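Local coordinates for acetylserotonin O-methyltransferase (PDB 4A6D), which transfers the methyl group of S-adenosylmethionine to N-acetylserotonin, giving melatonin at the last step of its synthesis, at residues A[145-150]-A[154-159]; A[217-222]-A[230-235]. All coordinates share one frame; numbering follows the deposited sequence.

Interaction 1 of 2, residues A[145-150]-A[154-159]; sequences AIYRSE and LQFMQA. With SAM (S-adenosylmethionine), chain D.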
ATOM      1  N   ALA A 145      13.847  19.184  -6.487  1.00108.16           N
ATOM      2  CA  ALA A 145      12.673  18.354  -6.778  1.00108.06           C
ATOM      3  C   ALA A 145      11.988  17.942  -5.454  1.00110.48           C
ATOM      4  O   ALA A 145      10.755  17.973  -5.372  1.00110.32           O
ATOM      5  CB  ALA A 145      13.082  17.121  -7.564  1.00107.87           C
ATOM      6  N   ILE A 146      12.804  17.583  -4.417  1.00105.07           N
ATOM      7  CA  ILE A 146      12.363  17.208  -3.059  1.00102.98           C
ATOM      8  C   ILE A 146      11.757  18.446  -2.321  1.00109.73           C
ATOM      9  O   ILE A 146      10.725  18.301  -1.661  1.00109.01           O
ATOM     10  CB  ILE A 146      13.512  16.497  -2.266  1.00102.96           C
ATOM     11  CG1 ILE A 146      13.851  15.124  -2.898  1.00101.45           C
ATOM     12  CG2 ILE A 146      13.191  16.369  -0.769  1.00101.50           C
ATOM     13  CD1 ILE A 146      15.127  14.462  -2.413  1.00104.25           C
ATOM     14  N   TYR A 147      12.393  19.649  -2.438  1.00108.30           N
ATOM     15  CA  TYR A 147      11.891  20.898  -1.835  1.00110.56           C
ATOM     16  C   TYR A 147      11.260  21.789  -2.930  1.00118.11           C
ATOM     17  O   TYR A 147      11.661  22.942  -3.126  1.00119.09           O
ATOM     18  CB  TYR A 147      12.994  21.661  -1.067  1.00112.31           C
ATOM     19  CG  TYR A 147      13.872  20.845  -0.139  1.00112.18           C
ATOM     20  CD1 TYR A 147      13.318  19.938   0.760  1.00112.94           C
ATOM     21  CD2 TYR A 147      15.246  21.053  -0.090  1.00112.11           C
ATOM     22  CE1 TYR A 147      14.118  19.220   1.647  1.00111.99           C
ATOM     23  CE2 TYR A 147      16.058  20.331   0.787  1.00110.92           C
ATOM     24  CZ  TYR A 147      15.487  19.424   1.662  1.00116.88           C
ATOM     25  OH  TYR A 147      16.276  18.714   2.535  1.00116.05           O
ATOM     26  N   ARG A 148      10.262  21.233  -3.643  1.00116.49           N
ATOM     27  CA  ARG A 148       9.546  21.906  -4.732  1.00119.31           C
ATOM     28  C   ARG A 148       8.727  23.155  -4.313  1.00126.79           C
ATOM     29  O   ARG A 148       8.308  23.925  -5.185  1.00129.88           O
ATOM     30  CB  ARG A 148       8.757  20.906  -5.616  1.00119.20           C
ATOM     31  CG  ARG A 148       7.978  19.819  -4.879  1.00124.07           C
ATOM     32  CD  ARG A 148       7.296  18.866  -5.849  1.00135.84           C
ATOM     33  NE  ARG A 148       6.363  17.963  -5.168  1.00147.87           N
ATOM     34  CZ  ARG A 148       5.071  18.218  -4.973  1.00167.19           C
ATOM     35  NH1 ARG A 148       4.535  19.350  -5.416  1.00163.42           N
ATOM     36  NH2 ARG A 148       4.306  17.343  -4.333  1.00150.24           N
ATOM     37  N   SER A 149       8.549  23.368  -2.975  1.00122.39           N
ATOM     38  CA  SER A 149       7.880  24.520  -2.332  1.00124.37           C
ATOM     39  C   SER A 149       8.302  24.680  -0.843  1.00126.29           C
ATOM     40  O   SER A 149       8.821  23.726  -0.249  1.00123.17           O
ATOM     41  CB  SER A 149       6.358  24.448  -2.485  1.00128.52           C
ATOM     42  OG  SER A 149       5.692  23.940  -1.340  1.00133.02           O
ATOM     43  N   GLU A 150       8.069  25.883  -0.253  1.00124.38           N
ATOM     44  CA  GLU A 150       8.383  26.205   1.147  1.00123.71           C
ATOM     45  C   GLU A 150       7.668  25.273   2.147  1.00124.60           C
ATOM     46  O   GLU A 150       8.327  24.684   3.009  1.00122.25           O
ATOM     47  CB  GLU A 150       8.082  27.681   1.448  1.00128.92           C
ATOM     48  CG  GLU A 150       9.250  28.609   1.150  1.00143.35           C
ATOM     49  CD  GLU A 150      10.030  29.098   2.359  1.00172.16           C
ATOM     50  OE1 GLU A 150      10.370  28.271   3.237  1.00165.06           O
ATOM     51  OE2 GLU A 150      10.307  30.318   2.422  1.00174.72           O
ATOM     52  N   LEU A 154       9.234  22.401   4.692  1.00101.11           N
ATOM     53  CA  LEU A 154       8.882  22.317   6.114  1.00100.43           C
ATOM     54  C   LEU A 154       8.362  20.904   6.430  1.00101.21           C
ATOM     55  O   LEU A 154       8.840  20.299   7.392  1.00101.38           O
ATOM     56  CB  LEU A 154       7.845  23.386   6.531  1.00103.17           C
ATOM     57  CG  LEU A 154       7.369  23.366   8.004  1.00107.90           C
ATOM     58  CD1 LEU A 154       8.544  23.466   8.994  1.00107.38           C
ATOM     59  CD2 LEU A 154       6.377  24.469   8.270  1.00111.88           C
ATOM     60  N   GLN A 155       7.463  20.358   5.584  1.00 93.91           N
ATOM     61  CA  GLN A 155       6.920  19.007   5.755  1.00 91.37           C
ATOM     62  C   GLN A 155       8.019  17.935   5.694  1.00 89.95           C
ATOM     63  O   GLN A 155       8.063  17.082   6.585  1.00 88.65           O
ATOM     64  CB  GLN A 155       5.721  18.726   4.800  1.00 93.51           C
ATOM     65  CG  GLN A 155       5.301  17.248   4.657  1.00119.90           C
ATOM     66  CD  GLN A 155       4.412  16.696   5.763  1.00144.17           C
ATOM     67  OE1 GLN A 155       3.237  16.369   5.537  1.00139.67           O
ATOM     68  NE2 GLN A 155       4.970  16.479   6.957  1.00132.11           N
ATOM     69  N   PHE A 156       8.920  17.998   4.689  1.00 83.81           N
ATOM     70  CA  PHE A 156      10.037  17.051   4.564  1.00 81.36           C
ATOM     71  C   PHE A 156      10.881  17.065   5.857  1.00 84.50           C
ATOM     72  O   PHE A 156      11.154  16.008   6.439  1.00 82.94           O
ATOM     73  CB  PHE A 156      10.919  17.385   3.338  1.00 83.06           C
ATOM     74  CG  PHE A 156      12.054  16.414   3.098  1.00 83.70           C
ATOM     75  CD1 PHE A 156      11.840  15.223   2.416  1.00 85.77           C
ATOM     76  CD2 PHE A 156      13.339  16.679   3.584  1.00 87.96           C
ATOM     77  CE1 PHE A 156      12.888  14.311   2.211  1.00 86.46           C
ATOM     78  CE2 PHE A 156      14.395  15.766   3.386  1.00 89.60           C
ATOM     79  CZ  PHE A 156      14.167  14.593   2.689  1.00 86.99           C
ATOM     80  N   MET A 157      11.251  18.278   6.311  1.00 80.84           N
ATOM     81  CA  MET A 157      12.057  18.539   7.506  1.00 79.46           C
ATOM     82  C   MET A 157      11.410  18.050   8.787  1.00 83.44           C
ATOM     83  O   MET A 157      12.106  17.503   9.649  1.00 82.01           O
ATOM     84  CB  MET A 157      12.360  20.028   7.606  1.00 83.37           C
ATOM     85  CG  MET A 157      13.451  20.474   6.662  1.00 86.34           C
ATOM     86  SD  MET A 157      13.726  22.254   6.737  1.00 93.77           S
ATOM     87  CE  MET A 157      14.335  22.422   8.444  1.00 90.79           C
ATOM     88  N   GLN A 158      10.070  18.236   8.910  1.00 81.10           N
ATOM     89  CA  GLN A 158       9.308  17.802  10.075  1.00 81.11           C
ATOM     90  C   GLN A 158       9.238  16.279  10.060  1.00 80.95           C
ATOM     91  O   GLN A 158       9.306  15.655  11.118  1.00 78.93           O
ATOM     92  CB  GLN A 158       7.881  18.359  10.031  1.00 84.98           C
ATOM     93  CG  GLN A 158       7.697  19.856  10.292  1.00101.32           C
ATOM     94  CD  GLN A 158       6.276  20.275   9.929  1.00119.93           C
ATOM     95  OE1 GLN A 158       5.764  19.983   8.839  1.00112.72           O
ATOM     96  NE2 GLN A 158       5.589  20.944  10.845  1.00112.07           N
ATOM     97  N   ALA A 159       9.105  15.691   8.854  1.00 77.22           N
ATOM     98  CA  ALA A 159       8.971  14.248   8.646  1.00 76.36           C
ATOM     99  C   ALA A 159      10.223  13.517   9.062  1.00 80.77           C
ATOM    100  O   ALA A 159      10.154  12.588   9.873  1.00 81.25           O
ATOM    101  CB  ALA A 159       8.629  13.942   7.185  1.00 76.05           C
TER
HETATM  102  N   SAM D1350      20.435  14.002   8.426  1.00 73.56           N
HETATM  103  CA  SAM D1350      18.973  14.229   8.459  1.00 76.92           C
HETATM  104  C   SAM D1350      18.096  13.083   9.006  1.00 78.77           C
HETATM  105  O   SAM D1350      18.512  11.948   8.900  1.00 76.97           O
HETATM  106  OXT SAM D1350      16.963  13.263   9.558  1.00 79.06           O
HETATM  107  CB  SAM D1350      18.572  14.672   7.075  1.00 76.77           C
HETATM  108  CG  SAM D1350      18.664  13.561   6.022  1.00 75.90           C
HETATM  109  SD  SAM D1350      18.032  14.231   4.441  1.00 77.34           S
HETATM  110  CE  SAM D1350      17.757  12.752   3.556  1.00 78.99           C
HETATM  111  C5' SAM D1350      19.544  14.697   3.537  1.00 75.87           C
HETATM  112  C4' SAM D1350      19.905  16.102   4.039  1.00 75.67           C
HETATM  113  O4' SAM D1350      21.013  16.498   3.250  1.00 75.37           O
HETATM  114  C3' SAM D1350      18.754  17.151   3.790  1.00 77.71           C
HETATM  115  O3' SAM D1350      18.467  17.903   4.981  1.00 80.44           O
HETATM  116  C2' SAM D1350      19.326  17.998   2.606  1.00 77.56           C
HETATM  117  O2' SAM D1350      18.921  19.364   2.508  1.00 77.97           O
HETATM  118  C1' SAM D1350      20.837  17.889   2.878  1.00 76.19           C
HETATM  119  N9  SAM D1350      21.654  18.175   1.680  1.00 76.10           N
HETATM  120  C8  SAM D1350      21.451  17.671   0.397  1.00 75.99           C
HETATM  121  N7  SAM D1350      22.366  18.123  -0.407  1.00 76.58           N
HETATM  122  C5  SAM D1350      23.193  19.002   0.284  1.00 76.67           C
HETATM  123  C6  SAM D1350      24.308  19.803  -0.028  1.00 76.40           C
HETATM  124  N6  SAM D1350      24.824  19.745  -1.279  1.00 76.57           N
HETATM  125  N1  SAM D1350      24.915  20.542   0.967  1.00 76.44           N
HETATM  126  C2  SAM D1350      24.407  20.602   2.206  1.00 76.17           C
HETATM  127  N3  SAM D1350      23.338  19.858   2.527  1.00 76.08           N
HETATM  128  C4  SAM D1350      22.749  19.023   1.648  1.00 76.49           C
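Ile-146, the last residue of helix 142-146, sets its CG2 methyl over one face of the Phe-156 ring. The methyl stands 3.8 Å from the ring centroid and 19° off the normal, a CH-pi contact displaced toward the CD1-CE1 rim. It gets there because CG2 is anti to the backbone N, which leaves CG1 to run beside that nitrogen. Tyr-147, where helical geometry breaks, brings its ring edge to the same side of the phenyl plane. The two rings make an offset edge-to-face pair with planes at 74°, and Tyr-147 CE1 lies 3.3 Å from Phe-156 CD2. Beyond that pair, Tyr-147 OH is hydrogen-bonded to O2' of SAM at 2.7 Å, the ribose oxygen lying near the plane of the phenol. Phe-156 meets the cofactor as well: the SAM sulfur sits at its ring edge, and Phe-156 CZ is 4.1 Å from the methyl carbon CE of SAM. Replacing Phe-156 by alanine would probably open a gap under the Ile-146 methyl and leave the Tyr-147 phenol less well held on this side. Ser-149 then starts helix 150-161 as its N-cap, with OG bonded to Glu-152 N. Glu-150 adds the first-turn backbone bond, Leu-154 N to Glu-150 O at 3.0 Å and nearly straight (163°), while its carboxylate turns to Arg-153 in a salt bridge. The whole is a tight turn between two consecutive helices that presents a binding tyrosine to the cofactor. Helix 103-117 lies against it, Tyr-108 meeting Phe-156 edge-to-face, and Val-214 and Thr-217 of helix 212-221 touch Tyr-147 and Glu-150; Tyr-131 of helix 131-135 reaches Ile-146.

Interaction 2 of 2, residues A[217-222]-A[230-235]; sequences TAKQHF and IDFQEG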
ATOM      1  N   THR A 217      14.743  27.756   7.298  1.00100.22           N
ATOM      2  CA  THR A 217      13.519  27.077   7.751  1.00100.36           C
ATOM      3  C   THR A 217      13.698  26.501   9.171  1.00104.51           C
ATOM      4  O   THR A 217      12.790  26.634   9.997  1.00106.24           O
ATOM      5  CB  THR A 217      13.093  25.998   6.737  1.00103.61           C
ATOM      6  OG1 THR A 217      12.941  26.590   5.452  1.00104.34           O
ATOM      7  CG2 THR A 217      11.805  25.314   7.117  1.00100.19           C
ATOM      8  N   ALA A 218      14.864  25.874   9.444  1.00 99.10           N
ATOM      9  CA  ALA A 218      15.200  25.296  10.748  1.00 99.20           C
ATOM     10  C   ALA A 218      15.158  26.352  11.857  1.00109.49           C
ATOM     11  O   ALA A 218      14.540  26.115  12.893  1.00111.03           O
ATOM     12  CB  ALA A 218      16.564  24.622  10.702  1.00 97.18           C
ATOM     13  N   LYS A 219      15.755  27.531  11.613  1.00109.11           N
ATOM     14  CA  LYS A 219      15.780  28.633  12.579  1.00112.29           C
ATOM     15  C   LYS A 219      14.409  29.301  12.745  1.00121.26           C
ATOM     16  O   LYS A 219      14.067  29.719  13.849  1.00123.08           O
ATOM     17  CB  LYS A 219      16.878  29.642  12.223  1.00114.25           C
ATOM     18  CG  LYS A 219      18.272  29.028  12.308  1.00119.85           C
ATOM     19  CD  LYS A 219      19.374  29.969  11.848  1.00123.74           C
ATOM     20  CE  LYS A 219      20.145  30.560  13.003  1.00134.77           C
ATOM     21  NZ  LYS A 219      20.971  29.541  13.709  1.00143.58           N
ATOM     22  N   GLN A 220      13.613  29.348  11.668  1.00120.06           N
ATOM     23  CA  GLN A 220      12.277  29.953  11.663  1.00124.18           C
ATOM     24  C   GLN A 220      11.177  29.093  12.294  1.00129.12           C
ATOM     25  O   GLN A 220      10.192  29.648  12.780  1.00131.70           O
ATOM     26  CB  GLN A 220      11.859  30.331  10.234  1.00126.22           C
ATOM     27  CG  GLN A 220      12.520  31.599   9.693  1.00150.05           C
ATOM     28  CD  GLN A 220      11.863  32.121   8.430  1.00177.23           C
ATOM     29  OE1 GLN A 220      11.847  33.331   8.173  1.00175.85           O
ATOM     30  NE2 GLN A 220      11.336  31.229   7.585  1.00168.93           N
ATOM     31  N   HIS A 221      11.315  27.757  12.257  1.00123.80           N
ATOM     32  CA  HIS A 221      10.283  26.845  12.766  1.00124.23           C
ATOM     33  C   HIS A 221      10.656  25.957  13.971  1.00128.94           C
ATOM     34  O   HIS A 221       9.774  25.292  14.522  1.00128.38           O
ATOM     35  CB  HIS A 221       9.670  26.034  11.610  1.00122.94           C
ATOM     36  CG  HIS A 221       8.919  26.885  10.625  1.00128.30           C
ATOM     37  ND1 HIS A 221       9.577  27.611   9.644  1.00130.15           N
ATOM     38  CD2 HIS A 221       7.591  27.118  10.521  1.00131.92           C
ATOM     39  CE1 HIS A 221       8.631  28.248   8.974  1.00131.49           C
ATOM     40  NE2 HIS A 221       7.422  27.985   9.465  1.00133.07           N
ATOM     41  N   PHE A 222      11.939  25.962  14.393  1.00126.44           N
ATOM     42  CA  PHE A 222      12.433  25.165  15.526  1.00126.60           C
ATOM     43  C   PHE A 222      13.290  26.057  16.436  1.00136.62           C
ATOM     44  O   PHE A 222      14.200  26.732  15.938  1.00136.84           O
ATOM     45  CB  PHE A 222      13.230  23.935  15.028  1.00124.42           C
ATOM     46  CG  PHE A 222      12.538  23.084  13.982  1.00123.76           C
ATOM     47  CD1 PHE A 222      12.649  23.386  12.628  1.00124.71           C
ATOM     48  CD2 PHE A 222      11.791  21.970  14.348  1.00125.99           C
ATOM     49  CE1 PHE A 222      12.000  22.609  11.660  1.00125.77           C
ATOM     50  CE2 PHE A 222      11.150  21.186  13.379  1.00124.97           C
ATOM     51  CZ  PHE A 222      11.265  21.507  12.041  1.00123.00           C
ATOM     52  N   ILE A 230      24.673  23.929  20.123  1.00 98.71           N
ATOM     53  CA  ILE A 230      24.343  23.794  18.699  1.00 95.38           C
ATOM     54  C   ILE A 230      24.496  25.101  17.930  1.00 97.44           C
ATOM     55  O   ILE A 230      23.997  26.138  18.354  1.00 99.26           O
ATOM     56  CB  ILE A 230      22.947  23.140  18.495  1.00 97.99           C
ATOM     57  CG1 ILE A 230      22.764  21.902  19.405  1.00 98.61           C
ATOM     58  CG2 ILE A 230      22.677  22.793  17.017  1.00 95.75           C
ATOM     59  CD1 ILE A 230      21.331  21.661  19.859  1.00107.40           C
ATOM     60  N   ASP A 231      25.161  25.015  16.777  1.00 90.54           N
ATOM     61  CA  ASP A 231      25.439  26.107  15.846  1.00 90.12           C
ATOM     62  C   ASP A 231      24.921  25.676  14.464  1.00 88.83           C
ATOM     63  O   ASP A 231      24.664  24.496  14.254  1.00 84.09           O
ATOM     64  CB  ASP A 231      26.968  26.369  15.829  1.00 91.49           C
ATOM     65  CG  ASP A 231      27.495  27.369  14.816  1.00115.00           C
ATOM     66  OD1 ASP A 231      26.749  28.320  14.467  1.00121.10           O
ATOM     67  OD2 ASP A 231      28.676  27.236  14.407  1.00122.26           O
ATOM     68  N   PHE A 232      24.753  26.630  13.536  1.00 86.45           N
ATOM     69  CA  PHE A 232      24.302  26.362  12.173  1.00 84.18           C
ATOM     70  C   PHE A 232      25.238  27.006  11.173  1.00 88.93           C
ATOM     71  O   PHE A 232      25.640  28.150  11.360  1.00 90.96           O
ATOM     72  CB  PHE A 232      22.896  26.913  11.958  1.00 87.08           C
ATOM     73  CG  PHE A 232      21.803  25.977  12.401  1.00 87.84           C
ATOM     74  CD1 PHE A 232      21.289  25.024  11.534  1.00 87.85           C
ATOM     75  CD2 PHE A 232      21.301  26.034  13.694  1.00 91.56           C
ATOM     76  CE1 PHE A 232      20.298  24.136  11.958  1.00 88.73           C
ATOM     77  CE2 PHE A 232      20.311  25.144  14.116  1.00 93.46           C
ATOM     78  CZ  PHE A 232      19.820  24.201  13.247  1.00 89.53           C
ATOM     79  N   GLN A 233      25.632  26.254  10.144  1.00 82.75           N
ATOM     80  CA  GLN A 233      26.404  26.750   9.005  1.00 80.34           C
ATOM     81  C   GLN A 233      25.588  26.331   7.782  1.00 84.15           C
ATOM     82  O   GLN A 233      25.113  25.195   7.691  1.00 81.73           O
ATOM     83  CB  GLN A 233      27.859  26.223   8.903  1.00 78.68           C
ATOM     84  CG  GLN A 233      28.738  27.090   7.947  1.00 92.84           C
ATOM     85  CD  GLN A 233      30.180  26.643   7.613  1.00106.48           C
ATOM     86  OE1 GLN A 233      31.093  26.584   8.489  1.00 97.55           O
ATOM     87  NE2 GLN A 233      30.469  26.539   6.292  1.00 80.39           N
ATOM     88  N   GLU A 234      25.397  27.265   6.873  1.00 82.42           N
ATOM     89  CA  GLU A 234      24.712  27.015   5.619  1.00 82.53           C
ATOM     90  C   GLU A 234      25.745  26.885   4.499  1.00 84.65           C
ATOM     91  O   GLU A 234      26.805  27.522   4.537  1.00 84.07           O
ATOM     92  CB  GLU A 234      23.667  28.110   5.311  1.00 86.60           C
ATOM     93  CG  GLU A 234      24.198  29.531   5.388  1.00 92.19           C
ATOM     94  CD  GLU A 234      23.195  30.581   4.976  1.00122.04           C
ATOM     95  OE1 GLU A 234      22.001  30.447   5.333  1.00121.24           O
ATOM     96  OE2 GLU A 234      23.612  31.559   4.315  1.00128.21           O
ATOM     97  N   GLY A 235      25.422  26.044   3.529  1.00 80.42           N
ATOM     98  CA  GLY A 235      26.271  25.821   2.373  1.00 79.95           C
ATOM     99  C   GLY A 235      26.005  24.546   1.604  1.00 83.53           C
ATOM    100  O   GLY A 235      24.995  23.861   1.815  1.00 82.52           O
TER
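Lys-219 lays its CG loosely over one face of the Phe-232 ring, the two side chains sliding past each other in opposite directions. The lysine leaves helix 212-221 nearly extended, then bends at its last two torsions (chi3 104°, chi4 69°), which brings the ammonium in beside the root of the phenylalanine. NZ ends at the CB-CD2 corner, outside the ring outline, 3.5 Å from Phe-232 CD2 and 3.7 Å from Phe-232 CB. One residue earlier, Ala-218 points its methyl at the far end of the same ring: Ala-218 CB is 4.0 Å from Phe-232 CE1, with CZ next nearest. Phe-232 thus reaches from strand 230-234 to the helix, where Ala-218 meets its CE1-CZ end and Lys-219 its CB-CD2 side. Val-215 and Val-208 add apolar contacts to it, and the ring of Phe-224 meets it edge-to-face. Helix 212-221 links strand 205-210 to the parallel strand 230-234, the strand-helix-strand crossover of a Rossmann-like methyltransferase, and this contact packs the helix on the outermost strand at that end of the sheet. Further along the strand, Gly-235 touches SAM. Asp-231 could draw the lysine charge only from afar, since Lys-219 NZ and Asp-231 OD1 are 6.0 Å apart. The contact is therefore modest, 138 Å² in all: one methyl and a lysine end against a phenyl, without a polar bond between the two segments, and the charged end of the exposed Lys-219 probably stays hydrated.

Overall arrangement
Helix 212-221 lies between helix 150-161 and strand 230-234 and so connects the two contacts, whose centres are 15 Å apart. Interaction 2 packs one side of it on the strand, and interaction 1 meets it through helix 150-161: Met-157 CE is 3.6 Å from Ala-218 N, and Leu-154 CD2 is 3.7 Å from His-221 CD2. Interaction 1 touches SAM directly, Tyr-147 hydrogen-bonding the ribose O2'. Interaction 2 lies behind the pocket, Ala-218 about 9 Å from SAM by its side chain, its strand continuing to Gly-235, which touches SAM. Asp-210, which also hydrogen-bonds SAM, is near both. The side chain of Tyr-147 is about 5 Å from that of Asp-210. The side chain of Phe-232 is about 6 Å from that of Asp-210.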